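Local coordinates for protein gingipain R (Porphyromonas gingivalis, PDB 1CVR) that cleaves peptide bonds after arginine residues, acting as a cysteine proteinase with a caspase-like catalytic fold followed by an Ig-like domain, at residues 10-15 with 34-39; 346-351 with 419-424. All blocks are in the same frame, centred on the assembly; numbering follows the deposited sequence.

Interaction 1: 10-15 with 34-39; sequences GRMIVI and RGLRTE
Arg-11 and Glu-39 reach for each other over one face of a pair of parallel strands, and NH1 of Arg-11 closes a salt bridge of 2.7 Å on OE1 of Glu-39. The carboxylate oxygen lies at the edge of the guanidinium, close to its plane, while the two flat groups stand 85° apart, so a single oxygen is engaged instead of a two-pronged pairing. CG of Arg-11 sits between its backbone N and carbonyl carbon (chi1 65°), and from there the chain runs extended toward the glutamate. Arg-37, beside it on the same face, bends at chi3 and lays one face of its guanidinium over CB of Arg-11. These two like charges are probably balanced by Asp-69, which forms salt bridges with both arginines; Glu-62 takes a further nitrogen of Arg-11, and the carbonyl of Asn-9 receives NH2 of Arg-37.

On the other face the side chains of Met-12 and Thr-38 run alongside each other in the same direction. The bend at chi3 (66°) turns CE of Met-12 to 3.5 Å from OG1 of Thr-38, and CE also meets CD2 of Leu-36 at 4.1 Å. CG2 of Thr-38 touches CG2 of Val-14 at 3.8 Å, while its hydroxyl donates back to O of Leu-36. Between the faces, Met-12 N bonds to Arg-37 O (2.8 Å), Glu-39 N to Met-12 O and Val-14 N to Glu-39 O.

The pair forms the two strands of a right-handed beta-alpha-beta unit whose helix 25-33 covers the Met-12 and Thr-38 face through Phe-27 and Lys-31. Helix 52-64 packs against Ile-13 on the reverse, and strand 70-76 continues the sheet beyond strand 11-16, with strand 37-42 at its margin.

Interaction 2: 346-351 with 419-424; sequences VRTLVP and GYNKVT
Asn-421 and Pro-351 meet where the 346-351 loop, between strands 336-339 and 356-357, runs past a type II beta turn, Gly-419 to Lys-422, that links strands 412-418 and 425-431 of the Ig-like domain. The turn is closed by the bond from Lys-422 N to Gly-419 O and presents its residues to the loop.

Among the polar contacts, the guanidinium of Arg-347 comes end-on to the carbonyl of Lys-422. NH1 and NH2 both donate to that one oxygen, which lies in the guanidinium plane, at 3.0 Å from NH1 and 3.3 Å from NH2. NH2 approaches nearly in line with the carbonyl bond, whereas NH1 sits well above the carbonyl plane. The remaining nitrogen, NE, is held by the carbonyl of Tyr-131, so bonds on two sides restrict rotation of the group. At the next residue, OG1 of Thr-348 donates to OH of Tyr-420 over 2.9 Å, their side chains crossing at about a right angle. Tyr-177 also bonds to that phenol, and Arg-308 makes a cation-pi contact with the ring, tying the tyrosine to the catalytic part of the chain.

Apolar contacts are fewer. Pro-351 turns its CB toward the turn and lies against the backbone of Asn-421 and Lys-422, with CG 3.9 Å from CG2 of Val-423. Within the turn, the side chain of Asn-421 folds back to cover one face of the Tyr-420 ring, its CG above the ring centre. CG of Asn-421 is anti to its carbonyl carbon (chi1 -85°), which brings its amide group between the ring and the backbone of Thr-348 and Leu-349.

Water supplies the last link: one molecule accepts from Asn-421 N at 2.9 Å and donates to Val-346 O, also at 2.9 Å.

From the N terminus, strand 11-16 leads through helix 25-33 into strand 37-42, and interaction 1 closes this connection by pairing the two strands at one margin of the four-stranded parallel sheet. The chain then builds the rest of that sheet and the six-stranded sheet before reaching 346-351. Interaction 2 closes a loop of 67 intervening residues, none of them helical, by returning the 419-424 turn of the Ig-like domain to the 346-351 loop. The two contacts follow in series, neither nesting nor crossing; the centres of interaction 1 and interaction 2 are about 21 Å apart. One is internal to the proteinase fold, while the other joins the loop after strand 336-339 to the Ig-like domain.

Interaction 1: 10-15 with 34-39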
# COMPACT_ATOMS: atom_id res chain seq x y z
N GLY A 10 -4.40 14.21 -6.48
CA GLY A 10 -4.01 14.19 -5.08
C GLY A 10 -2.51 14.25 -4.87
O GLY A 10 -1.73 13.96 -5.79
N ARG A 11 -2.09 14.62 -3.67
CA ARG A 11 -0.67 14.69 -3.36
C ARG A 11 -0.37 13.86 -2.12
O ARG A 11 -1.27 13.39 -1.42
CB ARG A 11 -0.24 16.15 -3.12
CG ARG A 11 -0.86 16.80 -1.91
CD ARG A 11 -0.54 18.30 -1.86
NE ARG A 11 -1.29 18.95 -0.79
CZ ARG A 11 -0.78 19.34 0.37
NH1 ARG A 11 0.50 19.17 0.63
NH2 ARG A 11 -1.56 19.91 1.27
N MET A 12 0.91 13.69 -1.85
CA MET A 12 1.34 12.92 -0.70
C MET A 12 2.37 13.70 0.08
O MET A 12 3.17 14.45 -0.49
CB MET A 12 1.95 11.58 -1.14
CG MET A 12 2.54 10.74 0.01
SD MET A 12 3.01 9.03 -0.47
CE MET A 12 4.30 9.36 -1.56
N ILE A 13 2.34 13.53 1.39
CA ILE A 13 3.32 14.16 2.24
C ILE A 13 3.98 13.02 2.99
O ILE A 13 3.30 12.15 3.54
CB ILE A 13 2.67 15.09 3.29
CG1 ILE A 13 2.07 16.31 2.60
CG2 ILE A 13 3.72 15.48 4.36
CD1 ILE A 13 1.31 17.28 3.52
N VAL A 14 5.31 13.00 2.96
CA VAL A 14 6.08 12.01 3.68
C VAL A 14 6.57 12.74 4.94
O VAL A 14 7.31 13.73 4.84
CB VAL A 14 7.31 11.54 2.88
CG1 VAL A 14 8.10 10.54 3.70
CG2 VAL A 14 6.88 10.90 1.54
N ILE A 15 6.14 12.28 6.12
CA ILE A 15 6.56 12.89 7.38
C ILE A 15 7.67 11.96 7.84
O ILE A 15 7.44 10.81 8.19
CB ILE A 15 5.40 12.91 8.41
CG1 ILE A 15 4.22 13.70 7.85
CG2 ILE A 15 5.88 13.53 9.74
CD1 ILE A 15 3.01 13.74 8.76
N ARG A 34 6.52 9.29 -11.31
CA ARG A 34 5.37 8.59 -11.87
C ARG A 34 4.08 9.37 -11.76
O ARG A 34 3.01 8.83 -11.97
CB ARG A 34 5.18 7.20 -11.25
CG ARG A 34 4.72 7.15 -9.78
CD ARG A 34 3.89 5.87 -9.63
NE ARG A 34 3.49 5.46 -8.29
CZ ARG A 34 2.40 5.86 -7.63
NH1 ARG A 34 1.54 6.72 -8.16
NH2 ARG A 34 2.14 5.32 -6.45
N GLY A 35 4.16 10.64 -11.38
CA GLY A 35 2.96 11.44 -11.34
C GLY A 35 2.22 11.66 -10.03
O GLY A 35 1.08 12.10 -10.06
N LEU A 36 2.84 11.33 -8.89
CA LEU A 36 2.19 11.58 -7.61
C LEU A 36 2.99 12.68 -6.91
O LEU A 36 4.08 12.45 -6.40
CB LEU A 36 2.16 10.30 -6.75
CG LEU A 36 1.53 10.44 -5.34
CD1 LEU A 36 0.07 10.90 -5.43
CD2 LEU A 36 1.61 9.11 -4.62
N ARG A 37 2.45 13.90 -6.94
CA ARG A 37 3.10 15.04 -6.30
C ARG A 37 3.39 14.67 -4.86
O ARG A 37 2.47 14.38 -4.08
CB ARG A 37 2.20 16.27 -6.36
CG ARG A 37 1.97 16.81 -7.76
CD ARG A 37 1.11 18.05 -7.68
NE ARG A 37 -0.23 17.73 -7.18
CZ ARG A 37 -0.99 18.58 -6.50
NH1 ARG A 37 -0.54 19.80 -6.22
NH2 ARG A 37 -2.20 18.22 -6.11
N THR A 38 4.66 14.68 -4.50
CA THR A 38 5.08 14.30 -3.16
C THR A 38 6.03 15.31 -2.54
O THR A 38 6.99 15.74 -3.18
CB THR A 38 5.78 12.93 -3.20
OG1 THR A 38 4.88 11.97 -3.76
CG2 THR A 38 6.18 12.48 -1.80
N GLU A 39 5.74 15.67 -1.29
CA GLU A 39 6.52 16.64 -0.54
C GLU A 39 7.01 15.97 0.74
O GLU A 39 6.43 14.99 1.19
CB GLU A 39 5.64 17.83 -0.14
CG GLU A 39 4.88 18.44 -1.29
CD GLU A 39 4.01 19.60 -0.85
OE1 GLU A 39 3.16 19.41 0.05
OE2 GLU A 39 4.17 20.70 -1.42
O HOH W 1 -0.52 14.36 -7.95

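Interaction 2: 346-351 with 419-424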
# COMPACT_ATOMS: atom_id res chain seq x y z
N VAL A 346 -1.18 -1.48 -6.48
CA VAL A 346 -1.14 -2.93 -6.39
C VAL A 346 -1.14 -3.64 -7.73
O VAL A 346 -1.62 -3.10 -8.74
CB VAL A 346 -2.32 -3.46 -5.55
CG1 VAL A 346 -2.25 -2.88 -4.12
CG2 VAL A 346 -3.64 -3.08 -6.22
N ARG A 347 -0.57 -4.84 -7.75
CA ARG A 347 -0.55 -5.67 -8.95
C ARG A 347 -1.24 -6.96 -8.56
O ARG A 347 -1.00 -7.50 -7.47
CB ARG A 347 0.89 -5.98 -9.39
CG ARG A 347 1.65 -4.78 -9.97
CD ARG A 347 3.11 -5.13 -10.22
NE ARG A 347 3.83 -4.01 -10.82
CZ ARG A 347 3.65 -3.58 -12.06
NH1 ARG A 347 2.76 -4.17 -12.86
NH2 ARG A 347 4.33 -2.54 -12.50
N THR A 348 -2.11 -7.47 -9.43
CA THR A 348 -2.83 -8.70 -9.16
C THR A 348 -2.46 -9.85 -10.09
O THR A 348 -2.48 -11.01 -9.69
CB THR A 348 -4.36 -8.49 -9.26
OG1 THR A 348 -4.66 -7.87 -10.52
CG2 THR A 348 -4.86 -7.62 -8.11
N LEU A 349 -2.11 -9.54 -11.34
CA LEU A 349 -1.78 -10.57 -12.32
C LEU A 349 -0.45 -10.27 -13.00
O LEU A 349 0.11 -9.20 -12.82
CB LEU A 349 -2.89 -10.66 -13.37
CG LEU A 349 -4.32 -10.86 -12.86
CD1 LEU A 349 -5.34 -10.70 -14.00
CD2 LEU A 349 -4.43 -12.23 -12.20
N VAL A 350 0.06 -11.24 -13.77
CA VAL A 350 1.30 -11.04 -14.50
C VAL A 350 0.95 -9.90 -15.45
O VAL A 350 -0.07 -9.95 -16.13
CB VAL A 350 1.70 -12.29 -15.29
CG1 VAL A 350 2.98 -12.03 -16.08
CG2 VAL A 350 1.90 -13.46 -14.34
N PRO A 351 1.78 -8.85 -15.51
CA PRO A 351 1.47 -7.72 -16.38
C PRO A 351 1.64 -7.94 -17.89
O PRO A 351 2.33 -8.86 -18.33
CB PRO A 351 2.43 -6.65 -15.88
CG PRO A 351 3.66 -7.48 -15.61
CD PRO A 351 3.03 -8.59 -14.77
N GLY A 419 0.56 1.87 -15.67
CA GLY A 419 -0.80 1.44 -15.92
C GLY A 419 -1.11 0.22 -15.08
O GLY A 419 -0.20 -0.53 -14.73
N TYR A 420 -2.38 0.03 -14.74
CA TYR A 420 -2.79 -1.12 -13.93
C TYR A 420 -2.42 -2.47 -14.59
O TYR A 420 -2.85 -2.76 -15.71
CB TYR A 420 -4.29 -1.05 -13.69
CG TYR A 420 -4.85 -2.24 -12.93
CD1 TYR A 420 -4.44 -2.51 -11.62
CD2 TYR A 420 -5.77 -3.10 -13.53
CE1 TYR A 420 -4.95 -3.62 -10.92
CE2 TYR A 420 -6.28 -4.22 -12.84
CZ TYR A 420 -5.86 -4.47 -11.54
OH TYR A 420 -6.34 -5.59 -10.88
N ASN A 421 -1.63 -3.28 -13.87
CA ASN A 421 -1.18 -4.58 -14.36
C ASN A 421 -0.43 -4.43 -15.69
O ASN A 421 -0.53 -5.29 -16.57
CB ASN A 421 -2.36 -5.55 -14.53
CG ASN A 421 -2.74 -6.26 -13.23
OD1 ASN A 421 -3.82 -6.85 -13.13
ND2 ASN A 421 -1.84 -6.25 -12.25
N LYS A 422 0.33 -3.35 -15.80
CA LYS A 422 1.12 -3.08 -17.00
C LYS A 422 2.58 -2.94 -16.64
O LYS A 422 2.94 -2.64 -15.49
CB LYS A 422 0.66 -1.78 -17.67
CG LYS A 422 -0.76 -1.83 -18.20
CD LYS A 422 -0.84 -2.82 -19.35
CE LYS A 422 -2.21 -2.85 -19.98
NZ LYS A 422 -2.20 -3.72 -21.22
N VAL A 423 3.45 -3.16 -17.63
CA VAL A 423 4.87 -3.00 -17.41
C VAL A 423 5.14 -1.51 -17.58
O VAL A 423 4.75 -0.91 -18.58
CB VAL A 423 5.71 -3.80 -18.42
CG1 VAL A 423 7.21 -3.49 -18.20
CG2 VAL A 423 5.44 -5.29 -18.23
N THR A 424 5.79 -0.92 -16.58
CA THR A 424 6.09 0.50 -16.64
C THR A 424 7.05 0.85 -17.77
O THR A 424 8.07 0.18 -17.96
CB THR A 424 6.70 0.99 -15.32
OG1 THR A 424 5.72 0.84 -14.28
CG2 THR A 424 7.12 2.47 -15.43
O HOH W 2 -0.42 -2.43 -11.34